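Local coordinates for protein Ta0487 (Thermoplasma acidophilum, PDB 3KBQ), which is of unknown function but, as a CinA-family protein, contains a domain that probably binds molybdopterin, at residues 47-57 and 77-87. Residues are numbered along the deposited sequence; the frame is centred on the assembly and turned at random.
Sequences DDLDEIGWAFR and DDMTVEGFAKC
Phe56 and Phe84 meet in a T-shaped pair on the sheet side of the crossing of helices 49-57 and 80-87. The edge of Phe84 points at the face of Phe56, with ring planes 70° apart, and Phe84 CD1 sits over the ring centre. Phe84 CG lies anti to the backbone N (chi1 177°), which brings the CD1 edge of the ring to the face of Phe56. Thr80 CG2 touches the Phe56 rim at CE2, 3.9 Å away, while Thr80 OG1 bonds to Gly70 O. Beside the rings, Cys87 SG lies against Phe56 CB and Arg57 CD.

The short helix axes approach to 7.8 Å, with Gly53 and Gly83, which lack side chains, at the close passage. Gly53 CA lies 3.5 Å from Cys87 CB, a tight contact, and Ile52 CG2 rests on Gly83 CA. Leu49 CD2 reaches Gly83 N, and Leu49 CG meets Met79 CE at 3.4 Å, also tight. The Met79 chain bends at its last torsion (chi3 85°), which turns CE back onto Leu49.

Polar links flank the packing. At one end Arg57 NH1 donates to Cys87 O (2.7 Å), nearly in line with the C=O bond, although the N-H itself is bent away from the oxygen. At the other, a water joins Asp47 OD1 to Met79 N. On the exposed side Lys86 NZ forms a weak, long salt bridge with Asp50 OD1.

Both helices cover one face of the central sheet, over strands 5-11 and 145-150, in the alpha/beta fold of the probable molybdopterin-binding domain.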
loop_
_atom_site.group_PDB
_atom_site.type_symbol
_atom_site.label_atom_id
_atom_site.label_comp_id
_atom_site.label_asym_id
_atom_site.label_seq_id
_atom_site.Cartn_x
_atom_site.Cartn_y
_atom_site.Cartn_z
ATOM N N ASP B 47 11.745 1.988 -4.484
ATOM C CA ASP B 47 12.712 1.267 -5.276
ATOM C C ASP B 47 13.921 0.946 -4.432
ATOM O O ASP B 47 14.947 1.601 -4.539
ATOM C CB ASP B 47 13.089 2.097 -6.516
ATOM C CG ASP B 47 11.859 2.362 -7.377
ATOM O OD1 ASP B 47 11.367 1.352 -7.955
ATOM O OD2 ASP B 47 11.336 3.512 -7.399
ATOM N N ASP B 48 13.827 -0.118 -3.648
ATOM C CA ASP B 48 14.838 -0.363 -2.625
ATOM C C ASP B 48 14.797 -1.855 -2.302
ATOM O O ASP B 48 13.701 -2.368 -1.961
ATOM C CB ASP B 48 14.415 0.418 -1.374
ATOM C CG ASP B 48 15.320 0.161 -0.199
ATOM O OD1 ASP B 48 16.017 1.119 0.167
ATOM O OD2 ASP B 48 15.364 -0.995 0.332
ATOM N N LEU B 49 15.954 -2.533 -2.377
ATOM C CA LEU B 49 15.966 -4.011 -2.274
ATOM C C LEU B 49 15.334 -4.500 -1.010
ATOM O O LEU B 49 14.531 -5.409 -1.041
ATOM C CB LEU B 49 17.396 -4.623 -2.374
ATOM C CG LEU B 49 18.041 -4.436 -3.749
ATOM C CD1 LEU B 49 19.515 -4.932 -3.752
ATOM C CD2 LEU B 49 17.241 -5.107 -4.855
ATOM N N ASP B 50 15.694 -3.897 0.108
ATOM C CA ASP B 50 15.278 -4.448 1.382
ATOM C C ASP B 50 13.780 -4.181 1.572
ATOM O O ASP B 50 13.102 -4.985 2.179
ATOM C CB ASP B 50 16.032 -3.829 2.537
ATOM C CG ASP B 50 17.489 -4.309 2.657
ATOM O OD1 ASP B 50 17.911 -5.284 1.985
ATOM O OD2 ASP B 50 18.229 -3.683 3.470
ATOM N N GLU B 51 13.287 -3.048 1.072
ATOM C CA GLU B 51 11.880 -2.696 1.257
ATOM C C GLU B 51 11.021 -3.587 0.402
ATOM O O GLU B 51 9.926 -4.011 0.814
ATOM C CB GLU B 51 11.620 -1.229 0.847
ATOM C CG GLU B 51 12.315 -0.229 1.786
ATOM C CD GLU B 51 11.661 -0.216 3.158
ATOM O OE1 GLU B 51 10.520 0.270 3.270
ATOM O OE2 GLU B 51 12.276 -0.729 4.121
ATOM N N ILE B 52 11.517 -3.875 -0.795
ATOM C CA ILE B 52 10.819 -4.784 -1.725
ATOM C C ILE B 52 10.769 -6.188 -1.126
ATOM O O ILE B 52 9.698 -6.859 -1.158
ATOM C CB ILE B 52 11.511 -4.782 -3.142
ATOM C CG1 ILE B 52 11.223 -3.475 -3.910
ATOM C CG2 ILE B 52 11.061 -6.020 -4.002
ATOM C CD1 ILE B 52 12.330 -3.094 -4.915
ATOM N N GLY B 53 11.908 -6.612 -0.548
ATOM C CA GLY B 53 11.986 -7.926 0.075
ATOM C C GLY B 53 10.975 -8.050 1.232
ATOM O O GLY B 53 10.326 -9.116 1.397
ATOM N N TRP B 54 10.911 -6.988 2.055
ATOM C CA TRP B 54 9.950 -6.889 3.157
ATOM C C TRP B 54 8.504 -7.122 2.669
ATOM O O TRP B 54 7.797 -7.938 3.231
ATOM C CB TRP B 54 10.111 -5.580 3.987
ATOM C CG TRP B 54 8.973 -5.376 4.928
ATOM C CD1 TRP B 54 8.797 -5.968 6.197
ATOM C CD2 TRP B 54 7.790 -4.617 4.672
ATOM N NE1 TRP B 54 7.565 -5.584 6.700
ATOM C CE2 TRP B 54 6.939 -4.760 5.797
ATOM C CE3 TRP B 54 7.361 -3.830 3.587
ATOM C CZ2 TRP B 54 5.678 -4.133 5.874
ATOM C CZ3 TRP B 54 6.113 -3.181 3.673
ATOM C CH2 TRP B 54 5.291 -3.347 4.822
ATOM N N ALA B 55 8.103 -6.418 1.617
ATOM C CA ALA B 55 6.724 -6.439 1.136
ATOM C C ALA B 55 6.377 -7.852 0.640
ATOM O O ALA B 55 5.350 -8.407 1.021
ATOM C CB ALA B 55 6.536 -5.392 0.030
ATOM N N PHE B 56 7.270 -8.468 -0.127
ATOM C CA PHE B 56 6.989 -9.820 -0.634
ATOM C C PHE B 56 6.864 -10.805 0.520
ATOM O O PHE B 56 5.977 -11.636 0.514
ATOM C CB PHE B 56 8.070 -10.331 -1.646
ATOM C CG PHE B 56 7.864 -9.847 -3.066
ATOM C CD1 PHE B 56 6.805 -10.324 -3.843
ATOM C CD2 PHE B 56 8.738 -8.908 -3.628
ATOM C CE1 PHE B 56 6.599 -9.863 -5.120
ATOM C CE2 PHE B 56 8.548 -8.447 -4.944
ATOM C CZ PHE B 56 7.488 -8.925 -5.698
ATOM N N ARG B 57 7.759 -10.738 1.498
ATOM C CA ARG B 57 7.687 -11.658 2.631
ATOM C C ARG B 57 6.392 -11.543 3.458
ATOM O O ARG B 57 5.723 -12.539 3.755
ATOM C CB ARG B 57 8.899 -11.465 3.560
ATOM C CG ARG B 57 10.255 -11.851 2.922
ATOM C CD ARG B 57 10.145 -13.199 2.213
ATOM N NE ARG B 57 9.770 -14.280 3.130
ATOM C CZ ARG B 57 10.635 -15.163 3.601
ATOM N NH1 ARG B 57 11.912 -15.050 3.253
ATOM N NH2 ARG B 57 10.234 -16.158 4.416
ATOM N N ASP B 77 17.271 1.572 -11.576
ATOM C CA ASP B 77 16.235 1.881 -10.585
ATOM C C ASP B 77 15.195 0.755 -10.542
ATOM O O ASP B 77 14.435 0.652 -9.586
ATOM C CB ASP B 77 15.537 3.212 -10.950
ATOM C CG ASP B 77 14.825 3.891 -9.734
ATOM O OD1 ASP B 77 15.414 3.969 -8.623
ATOM O OD2 ASP B 77 13.662 4.368 -9.895
ATOM N N ASP B 78 15.152 -0.078 -11.581
ATOM C CA ASP B 78 14.186 -1.196 -11.617
ATOM C C ASP B 78 14.753 -2.435 -10.896
ATOM O O ASP B 78 15.474 -3.244 -11.518
ATOM C CB ASP B 78 13.799 -1.528 -13.069
ATOM C CG ASP B 78 13.008 -0.398 -13.736
ATOM O OD1 ASP B 78 12.073 0.097 -13.092
ATOM O OD2 ASP B 78 13.362 0.043 -14.870
ATOM N N MET B 79 14.393 -2.574 -9.613
ATOM C CA MET B 79 15.068 -3.502 -8.675
ATOM C C MET B 79 14.166 -4.638 -8.166
ATOM O O MET B 79 14.573 -5.343 -7.260
ATOM C CB MET B 79 15.542 -2.770 -7.385
ATOM C CG MET B 79 16.385 -1.525 -7.584
ATOM S SD MET B 79 16.928 -0.860 -5.984
ATOM C CE MET B 79 18.275 -1.875 -5.907
ATOM N N THR B 80 12.963 -4.785 -8.719
ATOM C CA THR B 80 11.939 -5.613 -8.092
ATOM C C THR B 80 12.315 -7.111 -8.127
ATOM O O THR B 80 12.236 -7.784 -7.105
ATOM C CB THR B 80 10.556 -5.364 -8.697
ATOM O OG1 THR B 80 10.183 -3.994 -8.429
ATOM C CG2 THR B 80 9.484 -6.344 -8.088
ATOM N N VAL B 81 12.760 -7.597 -9.284
ATOM C CA VAL B 81 13.193 -8.998 -9.421
ATOM C C VAL B 81 14.323 -9.349 -8.458
ATOM O O VAL B 81 14.277 -10.374 -7.761
ATOM C CB VAL B 81 13.625 -9.343 -10.898
ATOM C CG1 VAL B 81 14.118 -10.837 -10.991
ATOM C CG2 VAL B 81 12.459 -9.154 -11.782
ATOM N N GLU B 82 15.313 -8.483 -8.385
ATOM C CA GLU B 82 16.419 -8.729 -7.479
ATOM C C GLU B 82 15.945 -8.712 -6.017
ATOM O O GLU B 82 16.393 -9.519 -5.200
ATOM C CB GLU B 82 17.526 -7.687 -7.698
ATOM C CG GLU B 82 18.820 -7.987 -6.912
ATOM C CD GLU B 82 19.956 -6.982 -7.187
ATOM O OE1 GLU B 82 19.813 -6.058 -8.038
ATOM O OE2 GLU B 82 20.986 -7.105 -6.517
ATOM N N GLY B 83 15.101 -7.743 -5.666
ATOM C CA GLY B 83 14.538 -7.711 -4.303
ATOM C C GLY B 83 13.775 -8.991 -3.982
ATOM O O GLY B 83 13.876 -9.511 -2.881
ATOM N N PHE B 84 12.978 -9.460 -4.937
ATOM C CA PHE B 84 12.257 -10.718 -4.793
ATOM C C PHE B 84 13.197 -11.922 -4.623
ATOM O O PHE B 84 12.995 -12.704 -3.712
ATOM C CB PHE B 84 11.324 -11.002 -5.963
ATOM C CG PHE B 84 10.642 -12.335 -5.854
ATOM C CD1 PHE B 84 9.618 -12.520 -4.916
ATOM C CD2 PHE B 84 11.034 -13.410 -6.645
ATOM C CE1 PHE B 84 8.973 -13.778 -4.777
ATOM C CE2 PHE B 84 10.392 -14.684 -6.511
ATOM C CZ PHE B 84 9.355 -14.842 -5.580
ATOM N N ALA B 85 14.204 -12.054 -5.485
ATOM C CA ALA B 85 15.236 -13.124 -5.348
ATOM C C ALA B 85 15.891 -13.165 -3.972
ATOM O O ALA B 85 16.042 -14.239 -3.365
ATOM C CB ALA B 85 16.332 -12.943 -6.384
ATOM N N LYS B 86 16.282 -11.985 -3.498
ATOM C CA LYS B 86 16.992 -11.854 -2.231
ATOM C C LYS B 86 16.071 -12.316 -1.139
ATOM O O LYS B 86 16.454 -13.045 -0.235
ATOM C CB LYS B 86 17.368 -10.388 -1.989
ATOM C CG LYS B 86 18.171 -10.155 -0.736
ATOM C CD LYS B 86 18.233 -8.638 -0.420
ATOM C CE LYS B 86 19.299 -8.390 0.623
ATOM N NZ LYS B 86 20.078 -7.217 0.203
ATOM N N CYS B 87 14.815 -11.922 -1.227
ATOM C CA CYS B 87 13.961 -12.235 -0.119
ATOM C C CYS B 87 13.562 -13.722 -0.060
ATOM O O CYS B 87 13.201 -14.196 0.999
ATOM C CB CYS B 87 12.784 -11.302 -0.057
ATOM S SG CYS B 87 11.378 -11.877 -1.036
HETATM O O HOH W 1 12.453 -1.231 -8.051
#